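Local coordinates for protein PHB depolymerase (Penicillium funiculosum, PDB 2D81) that hydrolyses the polyester polyhydroxybutyrate as a fungal depolymerase with a circularly permuted alpha/beta-hydrolase fold, at residues 47-50 against 51-55; 83-86 against 87-90. All coordinates share one frame; numbering follows the deposited sequence.

Contact 1: 47-50 against 51-55; sequences PYDC and ARNQY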
ATOM      1  N   PRO A  47       1.131   1.727  12.724  1.00  5.17           N
ATOM      2  CA  PRO A  47       1.997   2.902  12.858  1.00  6.21           C
ATOM      3  C   PRO A  47       3.267   2.907  12.006  1.00  6.52           C
ATOM      4  O   PRO A  47       3.964   1.898  11.883  1.00  6.66           O
ATOM      5  CB  PRO A  47       2.309   2.927  14.352  1.00  6.90           C
ATOM      6  CG  PRO A  47       1.058   2.371  14.954  1.00  6.34           C
ATOM      7  CD  PRO A  47       0.784   1.189  14.051  1.00  5.82           C
ATOM      8  N   TYR A  48       3.555   4.065  11.425  1.00  6.35           N
ATOM      9  CA  TYR A  48       4.853   4.320  10.823  1.00  5.47           C
ATOM     10  C   TYR A  48       5.967   4.085  11.850  1.00  6.76           C
ATOM     11  O   TYR A  48       5.949   4.670  12.931  1.00  6.08           O
ATOM     12  CB  TYR A  48       4.915   5.764  10.327  1.00  6.47           C
ATOM     13  CG  TYR A  48       6.282   6.153   9.827  1.00  6.65           C
ATOM     14  CD1 TYR A  48       6.713   5.783   8.551  1.00  8.31           C
ATOM     15  CD2 TYR A  48       7.170   6.837  10.653  1.00  6.13           C
ATOM     16  CE1 TYR A  48       7.997   6.084   8.112  1.00  6.07           C
ATOM     17  CE2 TYR A  48       8.458   7.141  10.227  1.00  8.17           C
ATOM     18  CZ  TYR A  48       8.865   6.760   8.960  1.00  8.31           C
ATOM     19  OH  TYR A  48      10.146   7.029   8.557  1.00  6.36           O
ATOM     20  N   ASP A  49       6.925   3.228  11.498  1.00  5.31           N
ATOM     21  CA  ASP A  49       8.098   2.942  12.333  1.00  6.27           C
ATOM     22  C   ASP A  49       7.716   2.108  13.556  1.00  6.74           C
ATOM     23  O   ASP A  49       8.457   2.058  14.536  1.00  6.58           O
ATOM     24  CB  ASP A  49       8.774   4.250  12.788  1.00  6.05           C
ATOM     25  CG  ASP A  49      10.263   4.076  13.097  1.00  8.14           C
ATOM     26  OD1 ASP A  49      10.707   4.490  14.190  1.00  8.55           O
ATOM     27  OD2 ASP A  49      10.996   3.543  12.240  1.00  5.86           O
ATOM     28  N   CYS A  50       6.568   1.439  13.485  1.00  7.15           N
ATOM     29  CA  CYS A  50       6.047   0.699  14.636  1.00  7.48           C
ATOM     30  C   CYS A  50       7.074  -0.278  15.207  1.00  8.08           C
ATOM     31  O   CYS A  50       7.250  -0.370  16.422  1.00  5.89           O
ATOM     32  CB  CYS A  50       4.776  -0.074  14.254  1.00  5.78           C
ATOM     33  SG  CYS A  50       3.837  -0.639  15.717  1.00  9.66           S
ATOM     34  N   ALA A  51       7.756  -1.008  14.328  1.00  6.13           N
ATOM     35  CA  ALA A  51       8.548  -2.154  14.760  1.00  6.52           C
ATOM     36  C   ALA A  51      10.024  -1.847  14.986  1.00  5.84           C
ATOM     37  O   ALA A  51      10.828  -2.765  15.147  1.00  5.98           O
ATOM     38  CB  ALA A  51       8.407  -3.292  13.750  1.00  7.16           C
ATOM     39  N   ARG A  52      10.393  -0.569  15.001  1.00  6.80           N
ATOM     40  CA  ARG A  52      11.808  -0.235  15.134  1.00  6.96           C
ATOM     41  C   ARG A  52      12.308  -0.414  16.562  1.00  8.30           C
ATOM     42  O   ARG A  52      13.415  -0.915  16.774  1.00  8.82           O
ATOM     43  CB  ARG A  52      12.089   1.200  14.669  1.00  7.16           C
ATOM     44  CG  ARG A  52      13.580   1.546  14.679  1.00  7.60           C
ATOM     45  CD  ARG A  52      13.846   2.976  14.238  1.00  8.21           C
ATOM     46  NE  ARG A  52      13.669   3.174  12.799  1.00  8.45           N
ATOM     47  CZ  ARG A  52      14.631   3.026  11.892  1.00  9.99           C
ATOM     48  NH1 ARG A  52      14.366   3.232  10.610  1.00  7.88           N
ATOM     49  NH2 ARG A  52      15.860   2.684  12.263  1.00 10.84           N
ATOM     50  N   ASN A  53      11.499  -0.014  17.541  1.00  9.76           N
ATOM     51  CA  ASN A  53      11.945  -0.030  18.933  1.00  9.61           C
ATOM     52  C   ASN A  53      11.060  -0.847  19.872  1.00 10.13           C
ATOM     53  O   ASN A  53      11.218  -0.790  21.094  1.00 11.51           O
ATOM     54  CB  ASN A  53      12.075   1.402  19.463  1.00  9.97           C
ATOM     55  CG  ASN A  53      13.123   2.203  18.715  1.00 10.10           C
ATOM     56  OD1 ASN A  53      12.802   3.042  17.874  1.00 10.29           O
ATOM     57  ND2 ASN A  53      14.389   1.935  19.012  1.00 10.40           N
ATOM     58  N   GLN A  54      10.132  -1.603  19.297  1.00  8.59           N
ATOM     59  CA  GLN A  54       9.404  -2.623  20.039  1.00  9.06           C
ATOM     60  C   GLN A  54       9.226  -3.811  19.104  1.00  9.04           C
ATOM     61  O   GLN A  54       9.229  -3.649  17.881  1.00  9.03           O
ATOM     62  CB  GLN A  54       8.044  -2.081  20.494  1.00  8.35           C
ATOM     63  CG  GLN A  54       7.049  -1.846  19.370  1.00  7.63           C
ATOM     64  CD  GLN A  54       5.954  -0.867  19.752  1.00  7.90           C
ATOM     65  OE1 GLN A  54       5.387  -0.943  20.847  1.00  9.35           O
ATOM     66  NE2 GLN A  54       5.646   0.056  18.847  1.00  6.34           N
ATOM     67  N   TYR A  55       9.093  -5.009  19.663  1.00  8.99           N
ATOM     68  CA  TYR A  55       9.092  -6.199  18.827  1.00  8.84           C
ATOM     69  C   TYR A  55       7.866  -6.185  17.915  1.00  8.69           C
ATOM     70  O   TYR A  55       6.801  -5.702  18.299  1.00  5.78           O
ATOM     71  CB  TYR A  55       9.100  -7.464  19.688  1.00  9.36           C
ATOM     72  CG  TYR A  55       9.545  -8.690  18.926  1.00 11.03           C
ATOM     73  CD1 TYR A  55      10.833  -8.771  18.395  1.00 10.35           C
ATOM     74  CD2 TYR A  55       8.676  -9.761  18.715  1.00 11.04           C
ATOM     75  CE1 TYR A  55      11.246  -9.885  17.673  1.00 11.86           C
ATOM     76  CE2 TYR A  55       9.081 -10.883  17.992  1.00 11.23           C
ATOM     77  CZ  TYR A  55      10.368 -10.936  17.476  1.00 11.42           C
ATOM     78  OH  TYR A  55      10.775 -12.041  16.765  1.00 11.91           O
TER
HETATM   79  O   HOH W   1      10.280   3.720  16.971  1.00  7.62           O
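The carboxylate of D49 meets the side chain of R52 at its NE edge, and the two planes lie 30° apart, nearly coplanar. NE of R52 gives a hydrogen bond of 2.8 Å to OD2 of D49, which takes it on its syn lone pair. The bond is part of a salt bridge, and OD2 sits almost in the guanidinium plane. The R52 chain runs extended from the backbone and then bends at chi3 (-73°), which turns NE onto the acid. Beyond it, NH1 of R52 pairs with D296, so the guanidinium joins two acids. A water sits between D49 OD1 and N53 OD1, within bonding distance of each. D49 and R52 are the ends of a type I beta turn, which overlaps a type II turn from P47 to C50, in the loop between strand 39-43 and helix 68-77. The type I turn is closed by R52 N bonding to D49 O at 3.3 Å. Further on, the Q54 side chain turns back to the carbonyl of C50. Its NE2 donates to C50 O at 2.9 Å, nearly straight at 164°, with that oxygen in the amide plane. NE2 also bonds to S66 O, while SG of C50 forms a disulfide with C59.

Contact 2: 83-86 against 87-90; sequences ASVA and NLGQ. With NAG (2-acetamido-2-deoxy-beta-D-glucopyranose), chain B.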
ATOM      1  N   ALA A  83      10.550  13.014   4.084  1.00  9.55           N
ATOM      2  CA  ALA A  83      10.062  14.299   3.600  1.00  9.33           C
ATOM      3  C   ALA A  83       9.408  15.056   4.752  1.00  9.26           C
ATOM      4  O   ALA A  83       8.938  14.447   5.712  1.00  9.50           O
ATOM      5  CB  ALA A  83       9.059  14.087   2.469  1.00 10.12           C
ATOM      6  N   SER A  84       9.380  16.381   4.655  1.00  9.63           N
ATOM      7  CA  SER A  84       8.805  17.207   5.714  1.00 10.25           C
ATOM      8  C   SER A  84       7.414  16.722   6.109  1.00 10.20           C
ATOM      9  O   SER A  84       6.547  16.532   5.257  1.00  9.56           O
ATOM     10  CB  SER A  84       8.719  18.665   5.261  1.00 11.84           C
ATOM     11  OG  SER A  84       8.051  19.452   6.233  1.00 13.08           O
ATOM     12  N   VAL A  85       7.204  16.517   7.407  1.00  9.59           N
ATOM     13  CA  VAL A  85       5.909  16.064   7.892  1.00  9.58           C
ATOM     14  C   VAL A  85       4.831  17.131   7.730  1.00  9.52           C
ATOM     15  O   VAL A  85       3.642  16.845   7.866  1.00  8.27           O
ATOM     16  CB  VAL A  85       5.979  15.635   9.374  1.00  9.23           C
ATOM     17  CG1 VAL A  85       6.887  14.424   9.515  1.00 10.66           C
ATOM     18  CG2 VAL A  85       6.481  16.781  10.234  1.00  8.74           C
ATOM     19  N   ALA A  86       5.246  18.357   7.429  1.00  9.12           N
ATOM     20  CA  ALA A  86       4.296  19.413   7.088  1.00 10.27           C
ATOM     21  C   ALA A  86       3.424  18.990   5.906  1.00  9.74           C
ATOM     22  O   ALA A  86       2.259  19.382   5.807  1.00  8.20           O
ATOM     23  CB  ALA A  86       5.044  20.703   6.756  1.00 12.67           C
ATOM     24  N   ASN A  87       3.988  18.187   5.008  1.00  8.79           N
ATOM     25  CA  ASN A  87       3.224  17.697   3.866  1.00  9.85           C
ATOM     26  C   ASN A  87       1.985  16.932   4.311  1.00  9.47           C
ATOM     27  O   ASN A  87       0.938  17.001   3.663  1.00  9.43           O
ATOM     28  CB  ASN A  87       4.077  16.782   2.982  1.00  8.95           C
ATOM     29  CG  ASN A  87       5.237  17.507   2.336  1.00 10.34           C
ATOM     30  OD1 ASN A  87       5.213  18.728   2.180  1.00 12.13           O
ATOM     31  ND2 ASN A  87       6.257  16.752   1.939  1.00 10.05           N
ATOM     32  N   LEU A  88       2.099  16.199   5.414  1.00  8.73           N
ATOM     33  CA  LEU A  88       1.003  15.346   5.856  1.00  9.10           C
ATOM     34  C   LEU A  88      -0.233  16.160   6.224  1.00  8.97           C
ATOM     35  O   LEU A  88      -1.334  15.621   6.321  1.00  9.06           O
ATOM     36  CB  LEU A  88       1.442  14.494   7.048  1.00  9.68           C
ATOM     37  CG  LEU A  88       2.565  13.500   6.746  1.00 10.40           C
ATOM     38  CD1 LEU A  88       2.999  12.817   8.035  1.00  7.93           C
ATOM     39  CD2 LEU A  88       2.089  12.474   5.716  1.00  9.68           C
ATOM     40  N   GLY A  89      -0.044  17.463   6.416  1.00  8.75           N
ATOM     41  CA  GLY A  89      -1.159  18.329   6.746  1.00 10.44           C
ATOM     42  C   GLY A  89      -2.041  18.629   5.550  1.00 11.00           C
ATOM     43  O   GLY A  89      -3.128  19.189   5.701  1.00 11.68           O
ATOM     44  N   GLN A  90      -1.571  18.258   4.360  1.00 11.42           N
ATOM     45  CA  GLN A  90      -2.336  18.452   3.130  1.00 13.36           C
ATOM     46  C   GLN A  90      -2.411  17.166   2.319  1.00 12.89           C
ATOM     47  O   GLN A  90      -2.161  17.162   1.112  1.00 14.82           O
ATOM     48  CB  GLN A  90      -1.704  19.550   2.272  1.00 16.59           C
ATOM     49  CG  GLN A  90      -1.738  20.930   2.898  1.00 23.16           C
ATOM     50  CD  GLN A  90      -1.277  22.008   1.939  1.00 27.47           C
ATOM     51  OE1 GLN A  90      -0.181  21.932   1.380  1.00 29.32           O
ATOM     52  NE2 GLN A  90      -2.113  23.022   1.745  1.00 28.80           N
TER
HETATM   53  C1  NAG B 401      -7.830  18.511   2.058  1.00 12.69           C
HETATM   54  C2  NAG B 401      -6.857  19.703   2.099  1.00 11.60           C
HETATM   55  C3  NAG B 401      -6.917  20.531   0.799  1.00 12.24           C
HETATM   56  C4  NAG B 401      -6.944  19.654  -0.463  1.00 14.73           C
HETATM   57  C5  NAG B 401      -7.974  18.540  -0.311  1.00 16.71           C
HETATM   58  C6  NAG B 401      -8.024  17.594  -1.494  1.00 19.06           C
HETATM   59  C7  NAG B 401      -6.302  21.070   4.022  1.00 10.05           C
HETATM   60  C8  NAG B 401      -6.685  22.328   4.787  1.00 12.59           C
HETATM   61  N2  NAG B 401      -7.227  20.550   3.219  1.00 10.07           N
HETATM   62  O3  NAG B 401      -5.785  21.386   0.733  1.00 13.43           O
HETATM   63  O4  NAG B 401      -7.282  20.455  -1.583  1.00 13.98           O
HETATM   64  O5  NAG B 401      -7.661  17.757   0.855  1.00 14.41           O
HETATM   65  O6  NAG B 401      -9.317  17.021  -1.630  1.00 23.62           O
HETATM   66  O7  NAG B 401      -5.179  20.585   4.164  1.00  9.17           O
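A short run of helical turns, opened by an ST turn at S84, carries this contact in the surface loop between helix 68-77 and strand 92-98. S84 OG accepts a bond from A86 N at 3.2 Å. Three backbone bonds then step along the chain, each reaching three residues back. N87 N binds S84 O, L88 N binds V85 O, and G89 N binds A86 O, all at 3.0 to 3.1 Å. This spacing is that of 3-10 turns. The N87 side chain folds back beside S84 O, because its CG stands anti to the carbonyl carbon (chi1 -65°). CG of N87 lies 3.3 Å from that oxygen, and ND2 comes within 3.9 Å of A83 CB. ND2 finds its hydrogen bond in S33 OG, after helix 20-31. An alanine here removes the amide, which would probably leave S33 OG without this partner and weaken the tie to the loop after helix 20-31. L88 is buried, with CB and CG against V85 O; its CD1 approaches V85 CB at 4.3 Å. At the far end, O7 of the N-acetylglucosamine lies 3.7 Å from Q90 CG.

How the contacts relate
Both contacts are local and lie in series, with no nesting or crossing. From the N terminus, the chain leaves strand 39-43 and enters the loop of contact 1. There two overlapping turns reverse the chain over residues 47-52, and Q54 then reaches back to C50, near the bound trimer and beside helix 68-77. The disulfide from C50 to C59 closes a short loop onward. The chain then runs through helix 68-77 and reaches contact 2, which leads into strand 92-98. That strand lies next to strand 39-43 in the main sheet, so the two contacts lie early and late in one beta-alpha-beta crossover. The centres of contacts 1 and 2 are about 20 Å apart. Y48 of the first loop packs on I82, just ahead of contact 2.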